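Local coordinates for protein pelota homolog (Archaeoglobus fulgidus, PDB 3OBY) that probably recognises stalled ribosomes and acts as a metal-dependent endoribonuclease on their mRNA, promoting ribosome release and decay of the damaged message, at residues 37-42 with 106-111; 153-158 with 177-182; 285-290 with 332-337. All coordinates share one frame; numbering follows the deposited sequence.

The three contacts follow one another along the chain, each closing before the next opens, and each belongs to a different sheet. Contact 1 pairs two strands of the seven-stranded antiparallel sheet in the N-terminal Sm-fold domain. Contact 2 sets the edge strand of a mixed five-stranded sheet against a helix, and contact 3 joins two inner strands of the mixed sheet in the C-terminal eRF1 domain 3. Centre to centre, contact 2 lies about 43 Å from contact 1 and 44 Å from contact 3, whereas contacts 1 and 3 are about 30 Å apart. None touches another, consistent with separately folded domains whose mutual arrangement can vary.

Contact 1: 37-42 with 106-111; sequences VVFATT and SIIKKW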
loop_
_atom_site.group_PDB
_atom_site.type_symbol
_atom_site.label_atom_id
_atom_site.label_comp_id
_atom_site.label_asym_id
_atom_site.label_seq_id
_atom_site.Cartn_x
_atom_site.Cartn_y
_atom_site.Cartn_z
ATOM N N VAL A 37 -22.323 0.866 -10.156
ATOM C CA VAL A 37 -22.006 -0.213 -11.073
ATOM C C VAL A 37 -20.525 -0.511 -10.899
ATOM O O VAL A 37 -19.693 0.385 -10.956
ATOM C CB VAL A 37 -22.293 0.164 -12.547
ATOM C CG1 VAL A 37 -21.798 -0.953 -13.476
ATOM C CG2 VAL A 37 -23.790 0.382 -12.748
ATOM N N VAL A 38 -20.212 -1.781 -10.678
ATOM C CA VAL A 38 -18.840 -2.222 -10.471
ATOM C C VAL A 38 -18.398 -3.266 -11.495
ATOM O O VAL A 38 -19.101 -4.251 -11.737
ATOM C CB VAL A 38 -18.679 -2.826 -9.050
ATOM C CG1 VAL A 38 -17.253 -3.291 -8.827
ATOM C CG2 VAL A 38 -19.091 -1.796 -8.006
ATOM N N PHE A 39 -17.230 -3.038 -12.090
ATOM C CA PHE A 39 -16.652 -3.959 -13.067
ATOM C C PHE A 39 -15.395 -4.586 -12.482
ATOM O O PHE A 39 -14.552 -3.891 -11.924
ATOM C CB PHE A 39 -16.269 -3.219 -14.349
ATOM C CG PHE A 39 -17.381 -3.098 -15.341
ATOM C CD1 PHE A 39 -17.555 -4.064 -16.329
ATOM C CD2 PHE A 39 -18.252 -2.010 -15.298
ATOM C CE1 PHE A 39 -18.578 -3.948 -17.263
ATOM C CE2 PHE A 39 -19.283 -1.880 -16.227
ATOM C CZ PHE A 39 -19.446 -2.854 -17.214
ATOM N N ALA A 40 -15.274 -5.900 -12.619
ATOM C CA ALA A 40 -14.114 -6.626 -12.113
ATOM C C ALA A 40 -14.055 -7.965 -12.818
ATOM O O ALA A 40 -15.077 -8.446 -13.306
ATOM C CB ALA A 40 -14.245 -6.846 -10.611
ATOM N N THR A 41 -12.871 -8.564 -12.889
ATOM C CA THR A 41 -12.754 -9.876 -13.524
ATOM C C THR A 41 -13.144 -10.943 -12.493
ATOM O O THR A 41 -12.800 -10.857 -11.304
ATOM C CB THR A 41 -11.339 -10.124 -14.065
ATOM O OG1 THR A 41 -10.423 -10.322 -12.988
ATOM C CG2 THR A 41 -10.893 -8.922 -14.843
ATOM N N THR A 42 -13.860 -11.959 -12.958
ATOM C CA THR A 42 -14.345 -12.984 -12.041
ATOM C C THR A 42 -14.459 -14.335 -12.667
ATOM O O THR A 42 -13.934 -14.524 -13.812
ATOM C CB THR A 42 -15.778 -12.584 -11.548
ATOM O OG1 THR A 42 -16.164 -13.419 -10.460
ATOM C CG2 THR A 42 -16.812 -12.749 -12.633
ATOM N N SER A 106 -13.506 -1.307 -11.282
ATOM C CA SER A 106 -13.997 -0.036 -11.786
ATOM C C SER A 106 -15.333 0.277 -11.135
ATOM O O SER A 106 -16.243 -0.556 -11.116
ATOM C CB SER A 106 -14.181 -0.096 -13.305
ATOM O OG SER A 106 -12.936 -0.149 -13.973
ATOM N N ILE A 107 -15.437 1.485 -10.598
ATOM C CA ILE A 107 -16.658 1.947 -9.959
ATOM C C ILE A 107 -17.203 3.037 -10.879
ATOM O O ILE A 107 -16.481 3.952 -11.263
ATOM C CB ILE A 107 -16.364 2.536 -8.557
ATOM C CG1 ILE A 107 -15.829 1.446 -7.641
ATOM C CG2 ILE A 107 -17.614 3.143 -7.951
ATOM C CD1 ILE A 107 -15.316 1.974 -6.318
ATOM N N ILE A 108 -18.472 2.914 -11.246
ATOM C CA ILE A 108 -19.124 3.879 -12.113
ATOM C C ILE A 108 -20.347 4.390 -11.376
ATOM O O ILE A 108 -21.247 3.614 -11.063
ATOM C CB ILE A 108 -19.563 3.226 -13.430
ATOM C CG1 ILE A 108 -18.355 2.554 -14.086
ATOM C CG2 ILE A 108 -20.158 4.273 -14.359
ATOM C CD1 ILE A 108 -18.677 1.820 -15.373
ATOM N N LYS A 109 -20.363 5.693 -11.100
ATOM C CA LYS A 109 -21.459 6.331 -10.375
ATOM C C LYS A 109 -21.302 7.839 -10.458
ATOM O O LYS A 109 -20.430 8.364 -11.160
ATOM C CB LYS A 109 -21.398 5.941 -8.894
ATOM C CG LYS A 109 -20.084 6.392 -8.231
ATOM C CD LYS A 109 -19.864 5.816 -6.836
ATOM C CE LYS A 109 -20.916 6.303 -5.848
ATOM N NZ LYS A 109 -20.732 5.732 -4.484
ATOM N N LYS A 110 -22.167 8.525 -9.724
ATOM C CA LYS A 110 -22.111 9.967 -9.621
ATOM C C LYS A 110 -21.336 10.074 -8.314
ATOM O O LYS A 110 -21.761 9.535 -7.294
ATOM C CB LYS A 110 -23.520 10.567 -9.477
ATOM C CG LYS A 110 -24.225 10.282 -8.143
ATOM C CD LYS A 110 -25.668 10.785 -8.153
ATOM C CE LYS A 110 -26.335 10.667 -6.785
ATOM N NZ LYS A 110 -25.723 11.571 -5.769
ATOM N N TRP A 111 -20.189 10.736 -8.343
ATOM C CA TRP A 111 -19.373 10.856 -7.144
ATOM C C TRP A 111 -19.651 12.061 -6.252
ATOM O O TRP A 111 -19.865 13.180 -6.727
ATOM C CB TRP A 111 -17.898 10.845 -7.536
ATOM C CG TRP A 111 -17.511 9.603 -8.264
ATOM C CD1 TRP A 111 -17.814 9.280 -9.551
ATOM C CD2 TRP A 111 -16.781 8.491 -7.729
ATOM N NE1 TRP A 111 -17.322 8.035 -9.854
ATOM C CE2 TRP A 111 -16.688 7.525 -8.751
ATOM C CE3 TRP A 111 -16.207 8.214 -6.479
ATOM C CZ2 TRP A 111 -16.031 6.299 -8.569
ATOM C CZ3 TRP A 111 -15.555 6.997 -6.300
ATOM C CH2 TRP A 111 -15.478 6.053 -7.339
#
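Four backbone hydrogen bonds tie the antiparallel strands 37-40 and 106-108 together, two at each hydrogen-bonded pair. At the first, Ile108 N gives to Val37 O over 2.8 Å, approaching nearly along the C=O axis, and Val37 N returns a bond to Ile108 O at 3.1 Å. At the second, Phe39 N reaches Ser106 O in the carbonyl plane at 2.8 Å, and Ser106 N gives to Phe39 O, again in plane. The non-hydrogen-bonded pair between them, Val38 and Ile107, brings Val38 CA to 3.2 Å from Ser106 O in a CA-H...O contact. Val38 and Ile107 turn their outer backbone edges to Ile65 and Ile15, so this pairing lies inside the antiparallel sheet of the Sm fold, an RNA-binding fold that is thought to carry Pelota's endoribonuclease activity.

The side-chain contacts divide between the two faces. On one, Ile108 CG1 is anti to the carbonyl carbon (chi1 -55°), and its CD1 comes obliquely to the Phe39 ring, 3.8 Å from Phe39 CE2. Val37 CB and Ile108 CB lie side by side at 4.2 Å. At the other end of the same face Phe39 CB meets Ser106 CB at 3.9 Å, so the phenylalanine touches both residues of the partner strand on that face. On the other face Val38 CG1, anti to its own backbone N, lies 3.7 Å from Ser106 O. Val37 and Phe39 also touch Val86 and Ala87 of strand 79-87, while Val38 and Ile107 both pack on Ile32.

The one polar side chain of the strand pair finds its partners outside it: Ser106 OG, beside its own backbone N, bonds to Glu14 OE2 and weakly to Arg62 NH2.

Contact 2: 153-158 with 177-182; sequences EIFEER and AAKLES
Lys179 rises from helix 172-183 toward the strand, its CB pointing at it. CG takes the crowded position between backbone N and carbonyl carbon (chi1 52°), which carries it to 3.6 Å from Phe155 CZ. CD lies over one face of that ring in a CH-pi contact, 3.4 Å from the Phe155 centroid and toward the rim. A bend at chi3 (70°) then turns CE off the ring toward Glu157. At the tip, NZ forms a salt bridge with Glu157 OE1, though the model sets the two too close for their exact places to be trusted. NZ also gives a weak hydrogen bond to Glu156 O at 3.3 Å.

Leu180 approaches the same ring at its edge, with CD2 3.6 Å from Phe155 CZ. An alanine in place of Phe155 would probably loosen the helix on the strand, losing both the face under Lys179 and the edge against Leu180.

Ile154 and Phe155 both face Ala143 in a classic beta bulge, and both point toward the helix. Strand 150-158 is an edge strand of its mixed five-stranded sheet, against which helix 172-183 of eRF1 domain 2 lies; residues 153-158 run nearly antiparallel to residues 177-182 (164°), while Leu180 and Ala177 pack on helix 196-207.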
loop_
_atom_site.group_PDB
_atom_site.type_symbol
_atom_site.label_atom_id
_atom_site.label_comp_id
_atom_site.label_asym_id
_atom_site.label_seq_id
_atom_site.Cartn_x
_atom_site.Cartn_y
_atom_site.Cartn_z
ATOM N N GLU A 153 15.892 6.376 -18.386
ATOM C CA GLU A 153 17.337 6.189 -18.250
ATOM C C GLU A 153 18.050 7.422 -17.675
ATOM O O GLU A 153 17.785 8.545 -18.096
ATOM C CB GLU A 153 17.934 5.821 -19.613
ATOM C CG GLU A 153 19.451 5.864 -19.667
ATOM C CD GLU A 153 20.009 5.324 -20.971
ATOM O OE1 GLU A 153 21.209 5.562 -21.242
ATOM O OE2 GLU A 153 19.255 4.657 -21.717
ATOM N N ILE A 154 18.949 7.208 -16.711
ATOM C CA ILE A 154 19.686 8.313 -16.097
ATOM C C ILE A 154 21.175 8.291 -16.409
ATOM O O ILE A 154 21.828 9.334 -16.393
ATOM C CB ILE A 154 19.509 8.359 -14.555
ATOM C CG1 ILE A 154 19.877 7.013 -13.934
ATOM C CG2 ILE A 154 18.081 8.749 -14.207
ATOM C CD1 ILE A 154 19.756 7.005 -12.419
ATOM N N PHE A 155 21.721 7.107 -16.671
ATOM C CA PHE A 155 23.131 7.000 -17.026
ATOM C C PHE A 155 23.526 5.628 -17.535
ATOM O O PHE A 155 22.766 4.666 -17.441
ATOM C CB PHE A 155 24.049 7.386 -15.852
ATOM C CG PHE A 155 24.089 6.375 -14.726
ATOM C CD1 PHE A 155 23.310 6.552 -13.587
ATOM C CD2 PHE A 155 24.941 5.272 -14.786
ATOM C CE1 PHE A 155 23.375 5.649 -12.525
ATOM C CE2 PHE A 155 25.012 4.361 -13.727
ATOM C CZ PHE A 155 24.231 4.555 -12.596
ATOM N N GLU A 156 24.730 5.569 -18.091
ATOM C CA GLU A 156 25.314 4.345 -18.627
ATOM C C GLU A 156 26.772 4.283 -18.181
ATOM O O GLU A 156 27.352 5.287 -17.766
ATOM C CB GLU A 156 25.279 4.344 -20.153
ATOM C CG GLU A 156 24.173 3.538 -20.790
ATOM C CD GLU A 156 24.457 3.291 -22.260
ATOM O OE1 GLU A 156 25.056 4.179 -22.899
ATOM O OE2 GLU A 156 24.083 2.223 -22.780
ATOM N N GLU A 157 27.367 3.103 -18.285
ATOM C CA GLU A 157 28.754 2.935 -17.897
ATOM C C GLU A 157 29.264 1.649 -18.522
ATOM O O GLU A 157 28.621 0.605 -18.422
ATOM C CB GLU A 157 28.859 2.865 -16.372
ATOM C CG GLU A 157 30.251 3.128 -15.810
ATOM C CD GLU A 157 30.780 4.504 -16.162
ATOM O OE1 GLU A 157 30.000 5.459 -16.117
ATOM O OE2 GLU A 157 31.978 4.634 -16.477
ATOM N N ARG A 158 30.412 1.727 -19.183
ATOM C CA ARG A 158 30.990 0.549 -19.812
ATOM C C ARG A 158 32.347 0.236 -19.203
ATOM O O ARG A 158 33.042 1.130 -18.723
ATOM C CB ARG A 158 31.108 0.759 -21.326
ATOM C CG ARG A 158 29.753 0.804 -22.036
ATOM C CD ARG A 158 29.871 1.073 -23.535
ATOM N NE ARG A 158 28.560 1.173 -24.178
ATOM C CZ ARG A 158 27.745 0.144 -24.401
ATOM N NH1 ARG A 158 28.100 -1.084 -24.038
ATOM N NH2 ARG A 158 26.563 0.344 -24.974
ATOM N N ALA A 177 28.542 3.024 -8.841
ATOM C CA ALA A 177 28.094 3.384 -7.509
ATOM C C ALA A 177 28.151 4.887 -7.264
ATOM O O ALA A 177 27.254 5.457 -6.644
ATOM C CB ALA A 177 28.944 2.659 -6.466
ATOM N N ALA A 178 29.198 5.534 -7.765
ATOM C CA ALA A 178 29.384 6.971 -7.539
ATOM C C ALA A 178 28.302 7.750 -8.267
ATOM O O ALA A 178 27.827 8.801 -7.779
ATOM C CB ALA A 178 30.742 7.401 -8.053
ATOM N N LYS A 179 27.893 7.262 -9.419
ATOM C CA LYS A 179 26.898 8.051 -10.065
ATOM C C LYS A 179 25.527 7.664 -9.506
ATOM O O LYS A 179 24.621 8.525 -9.468
ATOM C CB LYS A 179 27.148 7.933 -11.561
ATOM C CG LYS A 179 27.244 6.538 -12.044
ATOM C CD LYS A 179 27.412 6.518 -13.548
ATOM C CE LYS A 179 28.771 7.020 -13.973
ATOM N NZ LYS A 179 28.935 6.970 -15.443
ATOM N N LEU A 180 25.318 6.423 -9.109
ATOM C CA LEU A 180 24.029 6.183 -8.508
ATOM C C LEU A 180 23.910 7.138 -7.268
ATOM O O LEU A 180 22.866 7.751 -6.999
ATOM C CB LEU A 180 23.958 4.772 -8.021
ATOM C CG LEU A 180 23.754 3.650 -9.028
ATOM C CD1 LEU A 180 23.911 2.321 -8.316
ATOM C CD2 LEU A 180 22.367 3.751 -9.651
ATOM N N GLU A 181 25.002 7.235 -6.509
ATOM C CA GLU A 181 25.042 8.040 -5.288
ATOM C C GLU A 181 24.757 9.523 -5.521
ATOM O O GLU A 181 24.225 10.206 -4.645
ATOM C CB GLU A 181 26.397 7.857 -4.591
ATOM C CG GLU A 181 26.388 8.137 -3.084
ATOM C CD GLU A 181 26.732 9.569 -2.739
ATOM O OE1 GLU A 181 27.904 9.964 -2.931
ATOM O OE2 GLU A 181 25.830 10.296 -2.273
ATOM N N SER A 182 25.092 10.021 -6.705
ATOM C CA SER A 182 24.866 11.424 -7.008
ATOM C C SER A 182 23.478 11.722 -7.578
ATOM O O SER A 182 23.048 12.879 -7.577
ATOM C CB SER A 182 25.945 11.939 -7.967
ATOM O OG SER A 182 25.886 11.277 -9.218
#

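Contact 3: 285-290 with 332-337; sequences LLVADE and GGIAAL
Leu285, Val287, Ile334 and Ala336 form the apolar centre on one face of the paired strands. Leu285 CG is anti to the backbone N (chi1 -179°), and this throws CD1 across to the neighbouring strand, where it meets Ile334 CG1 at 4.1 Å and Ala336 CB at 4.3 Å. Ile334, extended through both torsions, crosses it obliquely. Val287, two residues on along the same strand as Leu285, adds its CG2 branch, 4.2 Å from Ile334 CG1. Helix 301-310 lies over this group, through Leu304 on Ile334 and through Leu305 and Val308 on Leu285.

The opposite face carries Leu286 and Ala335, both packed on Leu328 of helix 323-330, while helix 236-262 adds Tyr252 against Leu286 and Leu256 against Ala335. A mixed sheet thus lies between helices, the alpha/beta/alpha layering of eRF1 domain 3, which is related to the L7Ae/L30e fold. Strands 282-288 and 334-338 are its two inner strands and run antiparallel.

Between the faces, the backbone zips up at Leu286 and Ala335: Ala335 N gives a nearly straight bond (170°) to Leu286 O at 2.9 Å. The return bond, Leu286 N to Ala335 O, is 2.8 Å long, its donor above the carbonyl plane. Ala288 N continues the ladder to Gly333 O at 3.0 Å, also from above the plane.

Outward from there both segments meet helix ends. Ala288 is the N-cap residue of helix 289-295; next to it Asp289 OD1 accepts a hydrogen bond from Thr320 N and a weak one from Glu290 N, and Glu290 OE2 bonds to Thr320 OG1. Gly332 is the C-prime residue of a Schellman motif that ends helix 323-330, with a phi of 114°, where a side chain would collide with the carbonyl oxygen of the residue before.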
loop_
_atom_site.group_PDB
_atom_site.type_symbol
_atom_site.label_atom_id
_atom_site.label_comp_id
_atom_site.label_asym_id
_atom_site.label_seq_id
_atom_site.Cartn_x
_atom_site.Cartn_y
_atom_site.Cartn_z
ATOM N N LEU A 285 -5.924 6.131 15.016
ATOM C CA LEU A 285 -6.504 4.882 15.514
ATOM C C LEU A 285 -5.787 3.717 14.844
ATOM O O LEU A 285 -5.760 3.636 13.619
ATOM C CB LEU A 285 -7.993 4.804 15.175
ATOM C CG LEU A 285 -8.703 3.538 15.676
ATOM C CD1 LEU A 285 -8.809 3.575 17.200
ATOM C CD2 LEU A 285 -10.089 3.438 15.064
ATOM N N LEU A 286 -5.200 2.827 15.641
ATOM C CA LEU A 286 -4.492 1.664 15.104
ATOM C C LEU A 286 -5.317 0.405 15.384
ATOM O O LEU A 286 -5.707 0.164 16.518
ATOM C CB LEU A 286 -3.119 1.526 15.761
ATOM C CG LEU A 286 -2.171 2.722 15.765
ATOM C CD1 LEU A 286 -0.883 2.289 16.458
ATOM C CD2 LEU A 286 -1.890 3.212 14.343
ATOM N N VAL A 287 -5.578 -0.406 14.364
ATOM C CA VAL A 287 -6.395 -1.604 14.577
ATOM C C VAL A 287 -5.923 -2.830 13.815
ATOM O O VAL A 287 -5.473 -2.731 12.677
ATOM C CB VAL A 287 -7.889 -1.325 14.216
ATOM C CG1 VAL A 287 -8.048 -1.134 12.713
ATOM C CG2 VAL A 287 -8.770 -2.446 14.728
ATOM N N ALA A 288 -6.022 -3.990 14.458
ATOM C CA ALA A 288 -5.609 -5.250 13.833
ATOM C C ALA A 288 -6.777 -5.830 13.043
ATOM O O ALA A 288 -7.921 -5.829 13.508
ATOM C CB ALA A 288 -5.146 -6.247 14.888
ATOM N N ASP A 289 -6.489 -6.323 11.845
ATOM C CA ASP A 289 -7.534 -6.873 10.997
ATOM C C ASP A 289 -8.363 -7.935 11.712
ATOM O O ASP A 289 -9.591 -7.956 11.577
ATOM C CB ASP A 289 -6.933 -7.412 9.689
ATOM C CG ASP A 289 -5.969 -8.558 9.904
ATOM O OD1 ASP A 289 -5.402 -8.681 11.006
ATOM O OD2 ASP A 289 -5.763 -9.334 8.948
ATOM N N GLU A 290 -7.709 -8.794 12.492
ATOM C CA GLU A 290 -8.430 -9.833 13.219
ATOM C C GLU A 290 -9.450 -9.215 14.163
ATOM O O GLU A 290 -10.550 -9.741 14.346
ATOM C CB GLU A 290 -7.475 -10.696 14.036
ATOM C CG GLU A 290 -6.806 -11.819 13.279
ATOM C CD GLU A 290 -5.905 -12.646 14.178
ATOM O OE1 GLU A 290 -6.327 -12.935 15.324
ATOM O OE2 GLU A 290 -4.787 -13.010 13.739
ATOM N N GLY A 332 -4.116 -5.884 22.732
ATOM C CA GLY A 332 -5.562 -5.748 22.753
ATOM C C GLY A 332 -6.234 -5.633 21.396
ATOM O O GLY A 332 -7.454 -5.504 21.328
ATOM N N GLY A 333 -5.453 -5.668 20.317
ATOM C CA GLY A 333 -6.027 -5.582 18.987
ATOM C C GLY A 333 -6.439 -4.199 18.509
ATOM O O GLY A 333 -6.786 -4.009 17.342
ATOM N N ILE A 334 -6.415 -3.222 19.397
ATOM C CA ILE A 334 -6.796 -1.876 19.004
ATOM C C ILE A 334 -6.161 -0.879 19.963
ATOM O O ILE A 334 -6.182 -1.074 21.171
ATOM C CB ILE A 334 -8.341 -1.722 18.989
ATOM C CG1 ILE A 334 -8.716 -0.365 18.388
ATOM C CG2 ILE A 334 -8.908 -1.870 20.394
ATOM C CD1 ILE A 334 -10.211 -0.170 18.177
ATOM N N ALA A 335 -5.572 0.176 19.414
ATOM C CA ALA A 335 -4.914 1.192 20.220
ATOM C C ALA A 335 -5.039 2.530 19.524
ATOM O O ALA A 335 -5.515 2.599 18.397
ATOM C CB ALA A 335 -3.456 0.832 20.415
ATOM N N ALA A 336 -4.620 3.599 20.191
ATOM C CA ALA A 336 -4.717 4.927 19.594
ATOM C C ALA A 336 -3.668 5.898 20.102
ATOM O O ALA A 336 -3.267 5.845 21.259
ATOM C CB ALA A 336 -6.101 5.509 19.846
ATOM N N LEU A 337 -3.217 6.774 19.214
ATOM C CA LEU A 337 -2.268 7.813 19.567
ATOM C C LEU A 337 -3.174 9.038 19.800
ATOM O O LEU A 337 -3.896 9.472 18.900
ATOM C CB LEU A 337 -1.278 8.035 18.423
ATOM C CG LEU A 337 -0.448 6.796 18.059
ATOM C CD1 LEU A 337 0.628 7.166 17.042
ATOM C CD2 LEU A 337 0.192 6.211 19.305
#